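Local structure of 4-hydroxy-3-methylbut-2-enyl diphosphate reductase, apicoplast (4N7B) at residues P250-H256 / E271-E277. The protein catalyses the last step of the MEP pathway, using an iron-sulfur cluster to reduce (E)-4-hydroxy-3-methylbut-2-enyl diphosphate to a mixture of isopentenyl and dimethylallyl diphosphate. Numbering follows the deposited sequence.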
loop_
_atom_site.group_PDB
_atom_site.type_symbol
_atom_site.label_atom_id
_atom_site.label_comp_id
_atom_site.label_asym_id
_atom_site.label_seq_id
_atom_site.Cartn_x
_atom_site.Cartn_y
_atom_site.Cartn_z
ATOM N N PRO A 250 7.140 -26.171 1.757
ATOM C CA PRO A 250 6.734 -25.483 2.984
ATOM C C PRO A 250 7.598 -25.951 4.156
ATOM O O PRO A 250 8.058 -27.087 4.141
ATOM C CB PRO A 250 5.292 -25.953 3.169
ATOM C CG PRO A 250 4.785 -26.157 1.764
ATOM C CD PRO A 250 5.983 -26.519 0.910
ATOM N N PRO A 251 7.823 -25.087 5.152
ATOM C CA PRO A 251 7.288 -23.724 5.204
ATOM C C PRO A 251 8.120 -22.715 4.408
ATOM O O PRO A 251 9.339 -22.862 4.280
ATOM C CB PRO A 251 7.353 -23.396 6.693
ATOM C CG PRO A 251 8.543 -24.155 7.179
ATOM C CD PRO A 251 8.607 -25.417 6.354
ATOM N N ILE A 252 7.452 -21.694 3.884
ATOM C CA ILE A 252 8.122 -20.598 3.194
ATOM C C ILE A 252 8.038 -19.352 4.055
ATOM O O ILE A 252 6.945 -18.875 4.373
ATOM C CB ILE A 252 7.475 -20.312 1.830
ATOM C CG1 ILE A 252 7.736 -21.477 0.880
ATOM C CG2 ILE A 252 8.004 -19.010 1.244
ATOM C CD1 ILE A 252 9.210 -21.705 0.607
ATOM N N TYR A 253 9.192 -18.810 4.418
ATOM C CA TYR A 253 9.242 -17.717 5.375
ATOM C C TYR A 253 9.123 -16.370 4.692
ATOM O O TYR A 253 9.779 -16.111 3.688
ATOM C CB TYR A 253 10.523 -17.801 6.201
ATOM C CG TYR A 253 10.482 -18.956 7.165
ATOM C CD1 TYR A 253 9.840 -18.835 8.390
ATOM C CD2 TYR A 253 11.044 -20.183 6.837
ATOM C CE1 TYR A 253 9.784 -19.892 9.275
ATOM C CE2 TYR A 253 10.989 -21.251 7.719
ATOM C CZ TYR A 253 10.358 -21.096 8.936
ATOM O OH TYR A 253 10.294 -22.149 9.821
ATOM N N VAL A 254 8.261 -15.521 5.241
ATOM C CA VAL A 254 8.054 -14.190 4.697
ATOM C C VAL A 254 8.282 -13.167 5.791
ATOM O O VAL A 254 7.742 -13.291 6.885
ATOM C CB VAL A 254 6.626 -14.017 4.175
ATOM C CG1 VAL A 254 6.425 -12.607 3.649
ATOM C CG2 VAL A 254 6.319 -15.052 3.104
ATOM N N LYS A 255 9.090 -12.160 5.491
ATOM C CA LYS A 255 9.383 -11.110 6.447
ATOM C C LYS A 255 8.284 -10.045 6.388
ATOM O O LYS A 255 8.102 -9.392 5.368
ATOM C CB LYS A 255 10.757 -10.515 6.152
ATOM C CG LYS A 255 11.057 -9.237 6.894
ATOM C CD LYS A 255 11.034 -9.405 8.402
ATOM C CE LYS A 255 11.396 -8.078 9.077
ATOM N NZ LYS A 255 11.493 -8.156 10.567
ATOM N N HIS A 256 7.600 -9.892 7.522
ATOM C CA HIS A 256 6.349 -9.138 7.670
ATOM C C HIS A 256 5.240 -9.680 6.782
ATOM O O HIS A 256 5.490 -10.446 5.849
ATOM C CB HIS A 256 6.520 -7.630 7.440
ATOM C CG HIS A 256 5.373 -6.822 7.972
ATOM N ND1 HIS A 256 5.228 -6.543 9.316
ATOM C CD2 HIS A 256 4.299 -6.271 7.360
ATOM C CE1 HIS A 256 4.127 -5.840 9.503
ATOM N NE2 HIS A 256 3.544 -5.662 8.332
ATOM N N GLU A 271 -1.565 -22.444 2.984
ATOM C CA GLU A 271 -0.811 -23.060 1.902
ATOM C C GLU A 271 0.634 -23.343 2.312
ATOM O O GLU A 271 1.365 -24.006 1.578
ATOM C CB GLU A 271 -0.843 -22.169 0.653
ATOM C CG GLU A 271 -2.212 -22.055 -0.010
ATOM C CD GLU A 271 -2.257 -21.007 -1.118
ATOM O OE1 GLU A 271 -1.196 -20.666 -1.692
ATOM O OE2 GLU A 271 -3.365 -20.513 -1.412
ATOM N N GLY A 272 1.048 -22.838 3.476
ATOM C CA GLY A 272 2.351 -23.174 4.030
ATOM C C GLY A 272 3.303 -22.004 4.235
ATOM O O GLY A 272 4.459 -22.196 4.620
ATOM N N ALA A 273 2.839 -20.784 3.990
ATOM C CA ALA A 273 3.677 -19.624 4.259
ATOM C C ALA A 273 3.657 -19.293 5.751
ATOM O O ALA A 273 2.682 -19.573 6.453
ATOM C CB ALA A 273 3.227 -18.418 3.439
ATOM N N ILE A 274 4.746 -18.703 6.231
ATOM C CA ILE A 274 4.816 -18.234 7.604
ATOM C C ILE A 274 5.404 -16.830 7.630
ATOM O O ILE A 274 6.510 -16.591 7.126
ATOM C CB ILE A 274 5.674 -19.169 8.475
ATOM C CG1 ILE A 274 5.062 -20.574 8.501
ATOM C CG2 ILE A 274 5.795 -18.616 9.889
ATOM C CD1 ILE A 274 5.969 -21.627 9.109
ATOM N N PHE A 275 4.660 -15.900 8.219
ATOM C CA PHE A 275 5.094 -14.509 8.294
ATOM C C PHE A 275 5.797 -14.262 9.617
ATOM O O PHE A 275 5.246 -14.521 10.685
ATOM C CB PHE A 275 3.897 -13.573 8.126
ATOM C CG PHE A 275 3.106 -13.844 6.887
ATOM C CD1 PHE A 275 1.910 -14.530 6.945
ATOM C CD2 PHE A 275 3.589 -13.453 5.655
ATOM C CE1 PHE A 275 1.194 -14.793 5.791
ATOM C CE2 PHE A 275 2.888 -13.717 4.505
ATOM C CZ PHE A 275 1.687 -14.388 4.570
ATOM N N ILE A 276 7.022 -13.762 9.540
ATOM C CA ILE A 276 7.855 -13.625 10.724
ATOM C C ILE A 276 8.384 -12.210 10.841
ATOM O O ILE A 276 8.375 -11.456 9.871
ATOM C CB ILE A 276 9.038 -14.623 10.671
ATOM C CG1 ILE A 276 9.981 -14.288 9.515
ATOM C CG2 ILE A 276 8.519 -16.043 10.484
ATOM C CD1 ILE A 276 11.046 -13.260 9.851
ATOM N N GLU A 277 8.832 -11.845 12.035
ATOM C CA GLU A 277 9.503 -10.568 12.246
ATOM C C GLU A 277 10.920 -10.805 12.736
ATOM O O GLU A 277 11.791 -9.949 12.588
ATOM C CB GLU A 277 8.743 -9.711 13.262
ATOM C CG GLU A 277 7.362 -9.283 12.813
ATOM C CD GLU A 277 7.386 -8.365 11.608
ATOM O OE1 GLU A 277 8.481 -7.901 11.215
ATOM O OE2 GLU A 277 6.294 -8.101 11.049
#
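Ile-252, Val-254 and His-256 exchange backbone hydrogen bonds with Gly-272, Ile-274 and Ile-276, as in a parallel ladder. Ile-252 N donates to Gly-272 O, and Ile-274 N to Ile-252 O. Val-254 N then reaches Ile-274 O at 2.8 Å, Ile-276 N returns to Val-254 O, and His-256 N closes the ladder on Ile-276 O. In a four-stranded parallel sheet, 273-276 is an edge strand and 252-255 lies between it and 287-290. Helix 262-271 links them as a beta-alpha-beta crossover and ends in a Schellman motif at Gly-272.

Apolar contacts lie on both faces. On one, Val-254 CB sits 3.4 Å from Phe-275 CD2, the two side chains running side by side. Helix 262-271 also packs on Phe-275. On the other face, Ile-276 CG2 meets the edge of the Tyr-253 ring at CD1, in the ring plane. Pro-251, which follows a cis peptide bond, presses CB against Ile-274 CD1 at a tight 3.3 Å.

The polar contacts gather at the C-terminal end. Lys-255 NZ donates to Glu-277 O at 2.7 Å and forms a salt bridge with Glu-277 OE1 at 3.1 Å. The Glu-277 chain bends at chi2 (-65°), which turns its carboxylate back toward 250-256. His-256 has two conformers. In the one described here, ND1 donates to the syn lone pair of Glu-277 OE2 at 2.6 Å. OE2 lies at the ring edge, 23° out of its plane.

In this conformer His-256 NE2 is hydrogen-bonded to His-260, which probably binds the substrate, as in related enzymes. Glu-277 then steadies His-256 at ND1, and Lys-255 is bonded to the same carboxylate through OE1. Such a chain is consistent with a second-shell network that orients His-260.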